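Local atomic coordinates of F5/8 type C domain protein (PDB entry 7JRM), a protein that probably binds carbohydrate through a calcium-containing CBM51-type module, consistent with the recognition of mucin glycans by a modular bacterial O-glycopeptidase. Residues Glu135-Glu141 / Ser197-Val203; Val164-Val168 / His215-Ala219. All coordinates share one frame; numbering follows the deposited sequence.

Contact 1: residues Glu135-Glu141 / Ser197-Val203; sequences EIVYNSE and SKEIKLV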
ATOM      1  N   GLU A 135      19.176   1.838  43.309  1.00 14.97           N
ATOM      2  CA  GLU A 135      18.076   2.760  43.044  1.00 15.51           C
ATOM      3  C   GLU A 135      18.502   3.668  41.899  1.00 16.01           C
ATOM      4  O   GLU A 135      19.433   4.467  42.054  1.00 19.48           O
ATOM      5  CB  GLU A 135      17.718   3.580  44.283  1.00 17.72           C
ATOM      6  CG  GLU A 135      16.888   2.834  45.314  1.00 16.61           C
ATOM      7  CD  GLU A 135      16.361   3.749  46.402  1.00 21.78           C
ATOM      8  OE1 GLU A 135      16.566   4.978  46.300  1.00 16.65           O
ATOM      9  OE2 GLU A 135      15.742   3.241  47.361  1.00 16.27           O
ATOM     10  N   ILE A 136      17.834   3.547  40.756  1.00 12.70           N
ATOM     11  CA  ILE A 136      18.147   4.335  39.569  1.00 15.02           C
ATOM     12  C   ILE A 136      16.900   5.119  39.187  1.00 14.73           C
ATOM     13  O   ILE A 136      15.829   4.535  38.985  1.00 14.61           O
ATOM     14  CB  ILE A 136      18.625   3.454  38.406  1.00 11.24           C
ATOM     15  CG1 ILE A 136      19.754   2.530  38.868  1.00 14.37           C
ATOM     16  CG2 ILE A 136      19.092   4.315  37.245  1.00 14.62           C
ATOM     17  CD1 ILE A 136      20.281   1.614  37.784  1.00 11.06           C
ATOM     18  N   VAL A 137      17.041   6.439  39.086  1.00 13.14           N
ATOM     19  CA  VAL A 137      15.929   7.345  38.824  1.00 18.10           C
ATOM     20  C   VAL A 137      16.113   7.959  37.444  1.00 19.07           C
ATOM     21  O   VAL A 137      17.213   8.407  37.097  1.00 20.36           O
ATOM     22  CB  VAL A 137      15.829   8.437  39.904  1.00 16.82           C
ATOM     23  CG1 VAL A 137      14.705   9.410  39.581  1.00 18.40           C
ATOM     24  CG2 VAL A 137      15.621   7.809  41.274  1.00 17.10           C
ATOM     25  N   TYR A 138      15.036   7.982  36.660  1.00 15.47           N
ATOM     26  CA  TYR A 138      15.032   8.577  35.334  1.00 17.18           C
ATOM     27  C   TYR A 138      13.938   9.631  35.238  1.00 23.39           C
ATOM     28  O   TYR A 138      12.910   9.548  35.916  1.00 16.84           O
ATOM     29  CB  TYR A 138      14.806   7.521  34.243  1.00 18.00           C
ATOM     30  CG  TYR A 138      16.029   6.710  33.885  1.00 19.09           C
ATOM     31  CD1 TYR A 138      16.303   5.512  34.529  1.00 15.95           C
ATOM     32  CD2 TYR A 138      16.903   7.138  32.896  1.00 17.38           C
ATOM     33  CE1 TYR A 138      17.415   4.764  34.201  1.00 15.05           C
ATOM     34  CE2 TYR A 138      18.020   6.397  32.560  1.00 20.68           C
ATOM     35  CZ  TYR A 138      18.271   5.211  33.218  1.00 17.42           C
ATOM     36  OH  TYR A 138      19.381   4.469  32.890  1.00 19.75           O
ATOM     37  N   ASN A 139      14.172  10.626  34.385  1.00 18.44           N
ATOM     38  CA  ASN A 139      13.122  11.569  34.023  1.00 19.50           C
ATOM     39  C   ASN A 139      12.114  10.858  33.128  1.00 18.21           C
ATOM     40  O   ASN A 139      12.474  10.346  32.064  1.00 16.02           O
ATOM     41  CB  ASN A 139      13.722  12.783  33.314  1.00 15.09           C
ATOM     42  CG  ASN A 139      12.690  13.862  33.009  1.00 24.34           C
ATOM     43  OD1 ASN A 139      11.650  13.599  32.403  1.00 20.45           O
ATOM     44  ND2 ASN A 139      12.982  15.089  33.426  1.00 29.89           N
ATOM     45  N   SER A 140      10.852  10.820  33.559  1.00 17.42           N
ATOM     46  CA  SER A 140       9.801  10.116  32.835  1.00 16.26           C
ATOM     47  C   SER A 140       8.753  11.063  32.261  1.00 20.41           C
ATOM     48  O   SER A 140       7.655  10.622  31.903  1.00 21.30           O
ATOM     49  CB  SER A 140       9.138   9.078  33.741  1.00 19.64           C
ATOM     50  OG  SER A 140       8.570   9.689  34.886  1.00 16.24           O
ATOM     51  N   GLU A 141       9.068  12.352  32.163  1.00 18.92           N
ATOM     52  CA  GLU A 141       8.103  13.324  31.666  1.00 25.44           C
ATOM     53  C   GLU A 141       7.855  13.120  30.176  1.00 24.89           C
ATOM     54  O   GLU A 141       8.798  13.015  29.385  1.00 22.50           O
ATOM     55  CB  GLU A 141       8.598  14.745  31.930  1.00 23.59           C
ATOM     56  CG  GLU A 141       8.865  15.046  33.395  1.00 29.17           C
ATOM     57  CD  GLU A 141       9.177  16.507  33.644  1.00 30.93           C
ATOM     58  OE1 GLU A 141       8.452  17.371  33.105  1.00 33.50           O
ATOM     59  OE2 GLU A 141      10.149  16.793  34.376  1.00 27.94           O
ATOM     60  N   SER A 197       3.717  11.405  34.509  1.00 20.35           N
ATOM     61  CA  SER A 197       4.636  11.297  35.630  1.00 21.32           C
ATOM     62  C   SER A 197       5.877  12.138  35.366  1.00 22.62           C
ATOM     63  O   SER A 197       6.119  12.606  34.250  1.00 22.38           O
ATOM     64  CB  SER A 197       5.024   9.835  35.880  1.00 21.37           C
ATOM     65  OG  SER A 197       5.934   9.373  34.896  1.00 18.14           O
ATOM     66  N   LYS A 198       6.667  12.332  36.416  1.00 22.66           N
ATOM     67  CA  LYS A 198       7.915  13.075  36.317  1.00 23.03           C
ATOM     68  C   LYS A 198       9.149  12.239  36.612  1.00 18.28           C
ATOM     69  O   LYS A 198      10.220  12.545  36.084  1.00 22.26           O
ATOM     70  CB  LYS A 198       7.894  14.286  37.264  1.00 27.41           C
ATOM     71  CG  LYS A 198       7.017  15.428  36.776  1.00 30.35           C
ATOM     72  CD  LYS A 198       6.757  16.443  37.876  1.00 34.69           C
ATOM     73  CE  LYS A 198       7.306  17.811  37.506  1.00 37.89           C
ATOM     74  NZ  LYS A 198       7.750  18.577  38.703  1.00 40.62           N
ATOM     75  N   GLU A 199       9.030  11.194  37.427  1.00 19.82           N
ATOM     76  CA  GLU A 199      10.165  10.356  37.781  1.00 18.19           C
ATOM     77  C   GLU A 199       9.737   8.898  37.830  1.00 18.34           C
ATOM     78  O   GLU A 199       8.621   8.581  38.248  1.00 17.43           O
ATOM     79  CB  GLU A 199      10.761  10.757  39.136  1.00 20.99           C
ATOM     80  CG  GLU A 199      11.583  12.030  39.112  1.00 19.32           C
ATOM     81  CD  GLU A 199      12.413  12.202  40.369  1.00 21.46           C
ATOM     82  OE1 GLU A 199      12.068  11.583  41.398  1.00 20.58           O
ATOM     83  OE2 GLU A 199      13.407  12.955  40.327  1.00 28.59           O
ATOM     84  N   ILE A 200      10.635   8.019  37.397  1.00 17.67           N
ATOM     85  CA  ILE A 200      10.497   6.583  37.590  1.00 20.57           C
ATOM     86  C   ILE A 200      11.751   6.086  38.297  1.00 18.02           C
ATOM     87  O   ILE A 200      12.869   6.490  37.957  1.00 18.36           O
ATOM     88  CB  ILE A 200      10.264   5.833  36.259  1.00 17.61           C
ATOM     89  CG1 ILE A 200      10.000   4.348  36.521  1.00 23.92           C
ATOM     90  CG2 ILE A 200      11.432   6.029  35.296  1.00 21.84           C
ATOM     91  CD1 ILE A 200       9.814   3.527  35.265  1.00 21.33           C
ATOM     92  N   LYS A 201      11.562   5.238  39.304  1.00 13.64           N
ATOM     93  CA  LYS A 201      12.656   4.745  40.131  1.00 15.31           C
ATOM     94  C   LYS A 201      12.722   3.231  40.006  1.00 12.06           C
ATOM     95  O   LYS A 201      11.769   2.533  40.364  1.00 15.30           O
ATOM     96  CB  LYS A 201      12.471   5.162  41.591  1.00 16.01           C
ATOM     97  CG  LYS A 201      13.632   4.792  42.499  1.00 15.60           C
ATOM     98  CD  LYS A 201      13.561   5.550  43.816  1.00 16.17           C
ATOM     99  CE  LYS A 201      12.209   5.365  44.487  1.00 23.86           C
ATOM    100  NZ  LYS A 201      12.159   6.002  45.832  1.00 23.17           N
ATOM    101  N   LEU A 202      13.845   2.732  39.500  1.00 13.94           N
ATOM    102  CA  LEU A 202      14.066   1.303  39.314  1.00 13.47           C
ATOM    103  C   LEU A 202      14.857   0.772  40.503  1.00 13.17           C
ATOM    104  O   LEU A 202      16.001   1.183  40.726  1.00 15.97           O
ATOM    105  CB  LEU A 202      14.804   1.040  38.003  1.00 10.06           C
ATOM    106  CG  LEU A 202      14.202   1.695  36.758  1.00 15.96           C
ATOM    107  CD1 LEU A 202      14.997   1.312  35.520  1.00 13.78           C
ATOM    108  CD2 LEU A 202      12.738   1.315  36.600  1.00 12.32           C
ATOM    109  N   VAL A 203      14.253  -0.142  41.259  1.00 14.18           N
ATOM    110  CA  VAL A 203      14.801  -0.610  42.526  1.00 15.65           C
ATOM    111  C   VAL A 203      15.082  -2.103  42.427  1.00 12.14           C
ATOM    112  O   VAL A 203      14.219  -2.878  41.997  1.00 15.63           O
ATOM    113  CB  VAL A 203      13.848  -0.311  43.697  1.00 15.10           C
ATOM    114  CG1 VAL A 203      14.348  -0.968  44.975  1.00 19.03           C
ATOM    115  CG2 VAL A 203      13.702   1.191  43.887  1.00 17.86           C
TER
HETATM  116  O   HOH W   1      13.114   3.945  47.393  1.00 26.80           O
HETATM  117  O   HOH W   2      14.811   6.892  47.367  1.00 29.29           O
HETATM  118  O   HOH W   3       4.958  11.075  31.960  1.00 22.75           O
HETATM  119  O   HOH W   4      11.800  14.882  35.960  1.00 30.85           O
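I136 and L202 exchange two backbone hydrogen bonds, and Y138 and I200 repeat the pattern two residues on, past the non-hydrogen-bonded pair V137-K201, so strands 135-139 and 199-203 run as antiparallel neighbours. The shortest of the four joins L202 N to I136 O at 2.7 Å and is nearly straight (173° at the hydrogen). The face bearing I136, Y138, I200 and L202 is buried. There CB of Y138 meets CG2 of I200 at 3.8 Å, while CD1 of L202 approaches the tyrosine ring obliquely; I128 and F223 add to this packing. The reverse face, with E135, V137, E199 and K201, is partly exposed and wetter. In its middle V137 sets CG1 anti to the backbone N (chi1 177°) and CG2 anti to the carbonyl carbon, which sends CG1 against CD of E199 (3.7 Å) and CG2 against CG of K201 (3.8 Å). E199 turns its charge to K92 in a salt bridge. Two waters join E135 to K201, whose OE1 and NZ are 4.5 Å apart, and OE2 of E135 is also hydrogen-bonded to OH of Y133. Past the strand ends S140 OG donates to S197 OG at 2.7 Å, and N139 OD1 takes the N-H of E141 in an Asx turn. Backbone bonds thus set the register, while water between E135 and K201 probably makes their attraction weaker than a direct salt bridge.

Contact 2: residues Val164-Val168 / His215-Ala219; sequences VKFKV and HADWA
F166 pushes the edge of its ring against the face of W218, a T-shaped pair with centroids 5.1 Å apart and planes at 87°. The touching atom is CD2 of F166, which sits off-centre over the six-membered ring of the indole, 3.7 Å from CZ2 of W218. Farther out, the phenyl ring fills the hollow beside A216: CZ of F166 lies 3.6 Å from CB of A216, and CE2 of F166 comes equally near O of D217. V164 extends this patch more loosely, for CG2 of V164 is 4.3 Å from CB of A216. The indole is the complementary bump. With CG anti to the carbonyl carbon (chi1 -58°), W218 reaches across to the other strand, where O of K167 lies at the edge of the indole, 3.6 Å from CH2 of W218, and CZ3 of W218 meets CG2 of V168 at 4.0 Å. V150 touches both aromatic rings, and L202 and V204 also pack on W218. No hydrogen bond spans the two strands, whose axes approach to 8.8 Å at 26°. Side chains interleaving between strands of two separate sheets are the hallmark of a beta-sandwich core, here that of the NPCBM-type carbohydrate-binding module.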
ATOM      1  N   VAL A 164      17.339 -11.491  44.032  1.00 16.24           N
ATOM      2  CA  VAL A 164      16.946 -10.089  44.069  1.00 15.73           C
ATOM      3  C   VAL A 164      15.431  -9.989  43.929  1.00 15.54           C
ATOM      4  O   VAL A 164      14.734 -10.983  43.712  1.00 13.07           O
ATOM      5  CB  VAL A 164      17.635  -9.254  42.969  1.00 12.96           C
ATOM      6  CG1 VAL A 164      19.136  -9.204  43.186  1.00 11.76           C
ATOM      7  CG2 VAL A 164      17.306  -9.810  41.597  1.00 14.40           C
ATOM      8  N   LYS A 165      14.926  -8.766  44.062  1.00 15.76           N
ATOM      9  CA  LYS A 165      13.539  -8.447  43.759  1.00 14.66           C
ATOM     10  C   LYS A 165      13.507  -7.101  43.055  1.00 13.46           C
ATOM     11  O   LYS A 165      14.082  -6.127  43.550  1.00 15.82           O
ATOM     12  CB  LYS A 165      12.673  -8.406  45.022  1.00 14.84           C
ATOM     13  CG  LYS A 165      11.194  -8.186  44.742  1.00 22.18           C
ATOM     14  CD  LYS A 165      10.428  -7.820  46.002  1.00 22.01           C
ATOM     15  CE  LYS A 165      10.778  -8.746  47.154  1.00 28.83           C
ATOM     16  NZ  LYS A 165      10.904  -8.003  48.438  1.00 28.18           N
ATOM     17  N   PHE A 166      12.847  -7.050  41.903  1.00 12.08           N
ATOM     18  CA  PHE A 166      12.756  -5.824  41.128  1.00 10.60           C
ATOM     19  C   PHE A 166      11.482  -5.074  41.489  1.00 12.81           C
ATOM     20  O   PHE A 166      10.409  -5.669  41.610  1.00 14.56           O
ATOM     21  CB  PHE A 166      12.777  -6.125  39.630  1.00 11.68           C
ATOM     22  CG  PHE A 166      14.051  -6.764  39.160  1.00  9.67           C
ATOM     23  CD1 PHE A 166      14.228  -8.133  39.254  1.00 11.03           C
ATOM     24  CD2 PHE A 166      15.072  -5.997  38.624  1.00  9.26           C
ATOM     25  CE1 PHE A 166      15.396  -8.726  38.822  1.00 12.44           C
ATOM     26  CE2 PHE A 166      16.242  -6.585  38.190  1.00 10.76           C
ATOM     27  CZ  PHE A 166      16.404  -7.952  38.290  1.00 13.53           C
ATOM     28  N   LYS A 167      11.613  -3.762  41.668  1.00 13.21           N
ATOM     29  CA  LYS A 167      10.488  -2.896  41.984  1.00 15.03           C
ATOM     30  C   LYS A 167      10.568  -1.644  41.126  1.00 18.31           C
ATOM     31  O   LYS A 167      11.656  -1.146  40.827  1.00 14.48           O
ATOM     32  CB  LYS A 167      10.469  -2.513  43.471  1.00 14.28           C
ATOM     33  CG  LYS A 167      10.466  -3.700  44.420  1.00 17.26           C
ATOM     34  CD  LYS A 167      10.469  -3.252  45.871  1.00 23.74           C
ATOM     35  CE  LYS A 167      11.076  -4.315  46.773  1.00 23.74           C
ATOM     36  NZ  LYS A 167      11.231  -3.836  48.173  1.00 28.23           N
ATOM     37  N   VAL A 168       9.403  -1.138  40.731  1.00 15.27           N
ATOM     38  CA  VAL A 168       9.300   0.052  39.893  1.00 13.33           C
ATOM     39  C   VAL A 168       8.411   1.059  40.609  1.00 14.92           C
ATOM     40  O   VAL A 168       7.240   0.776  40.889  1.00 13.61           O
ATOM     41  CB  VAL A 168       8.745  -0.273  38.498  1.00 11.59           C
ATOM     42  CG1 VAL A 168       8.432   1.010  37.743  1.00 16.06           C
ATOM     43  CG2 VAL A 168       9.736  -1.126  37.721  1.00 12.79           C
ATOM     44  N   HIS A 215      23.878  -9.782  40.815  1.00 15.36           N
ATOM     45  CA  HIS A 215      23.975  -9.143  39.509  1.00 15.08           C
ATOM     46  C   HIS A 215      22.595  -9.130  38.866  1.00 14.26           C
ATOM     47  O   HIS A 215      22.030 -10.190  38.579  1.00 14.46           O
ATOM     48  CB  HIS A 215      24.977  -9.877  38.620  1.00 15.15           C
ATOM     49  CG  HIS A 215      26.393  -9.800  39.105  1.00 13.58           C
ATOM     50  ND1 HIS A 215      27.474  -9.998  38.273  1.00 13.75           N
ATOM     51  CD2 HIS A 215      26.904  -9.552  40.334  1.00 12.90           C
ATOM     52  CE1 HIS A 215      28.590  -9.872  38.967  1.00 16.40           C
ATOM     53  NE2 HIS A 215      28.273  -9.602  40.221  1.00 14.47           N
ATOM     54  N   ALA A 216      22.047  -7.935  38.647  1.00 13.96           N
ATOM     55  CA  ALA A 216      20.694  -7.780  38.133  1.00 13.34           C
ATOM     56  C   ALA A 216      20.704  -6.910  36.886  1.00 12.53           C
ATOM     57  O   ALA A 216      21.476  -5.952  36.793  1.00 17.00           O
ATOM     58  CB  ALA A 216      19.767  -7.168  39.188  1.00  9.81           C
ATOM     59  N   ASP A 217      19.834  -7.243  35.934  1.00 13.24           N
ATOM     60  CA  ASP A 217      19.732  -6.522  34.674  1.00 14.56           C
ATOM     61  C   ASP A 217      18.324  -5.980  34.480  1.00 13.57           C
ATOM     62  O   ASP A 217      17.338  -6.684  34.714  1.00 13.26           O
ATOM     63  CB  ASP A 217      20.079  -7.417  33.479  1.00 14.39           C
ATOM     64  CG  ASP A 217      21.481  -7.966  33.545  1.00 17.40           C
ATOM     65  OD1 ASP A 217      22.373  -7.274  34.079  1.00 14.93           O
ATOM     66  OD2 ASP A 217      21.690  -9.090  33.048  1.00 13.40           O
ATOM     67  N   TRP A 218      18.244  -4.722  34.046  1.00 12.53           N
ATOM     68  CA  TRP A 218      17.025  -4.174  33.457  1.00 12.92           C
ATOM     69  C   TRP A 218      17.183  -4.308  31.944  1.00 14.10           C
ATOM     70  O   TRP A 218      17.594  -3.383  31.245  1.00 14.06           O
ATOM     71  CB  TRP A 218      16.805  -2.726  33.888  1.00 10.12           C
ATOM     72  CG  TRP A 218      16.715  -2.538  35.372  1.00  8.76           C
ATOM     73  CD1 TRP A 218      17.744  -2.287  36.231  1.00  9.33           C
ATOM     74  CD2 TRP A 218      15.526  -2.578  36.172  1.00 11.39           C
ATOM     75  NE1 TRP A 218      17.272  -2.171  37.516  1.00  7.54           N
ATOM     76  CE2 TRP A 218      15.913  -2.347  37.507  1.00 10.81           C
ATOM     77  CE3 TRP A 218      14.173  -2.789  35.888  1.00 11.69           C
ATOM     78  CZ2 TRP A 218      14.996  -2.323  38.557  1.00  9.73           C
ATOM     79  CZ3 TRP A 218      13.265  -2.764  36.932  1.00 12.28           C
ATOM     80  CH2 TRP A 218      13.680  -2.531  38.249  1.00 11.69           C
ATOM     81  N   ALA A 219      16.863  -5.498  31.443  1.00 12.02           N
ATOM     82  CA  ALA A 219      17.136  -5.839  30.052  1.00 15.13           C
ATOM     83  C   ALA A 219      16.091  -5.228  29.128  1.00 14.92           C
ATOM     84  O   ALA A 219      14.885  -5.358  29.367  1.00 14.09           O
ATOM     85  CB  ALA A 219      17.175  -7.355  29.876  1.00 13.98           C
TER

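How the contacts relate
The two contacts illustrate two ways in which a beta-sandwich is held together: contact 1 pairs neighbours within one sheet, and contact 2 joins that sheet to the facing one. Their centres are about 14 Å apart. Strand 199-205 lies between 134-139 and 163-170 in the five-stranded sheet, and a probable hydrogen bond from K167 N to V203 O (2.8 Å) ties the contacts together, while I200 packs on V168. Along the chain the segments alternate, 135-141, 164-168, 197-203, 215-219, so the contacts interlock within a single module. The calcium ion, bound by S163, V206, D208, G210 and D214, lies where strand 163-170 begins, just past strand 199-205 and just before strand 215-224.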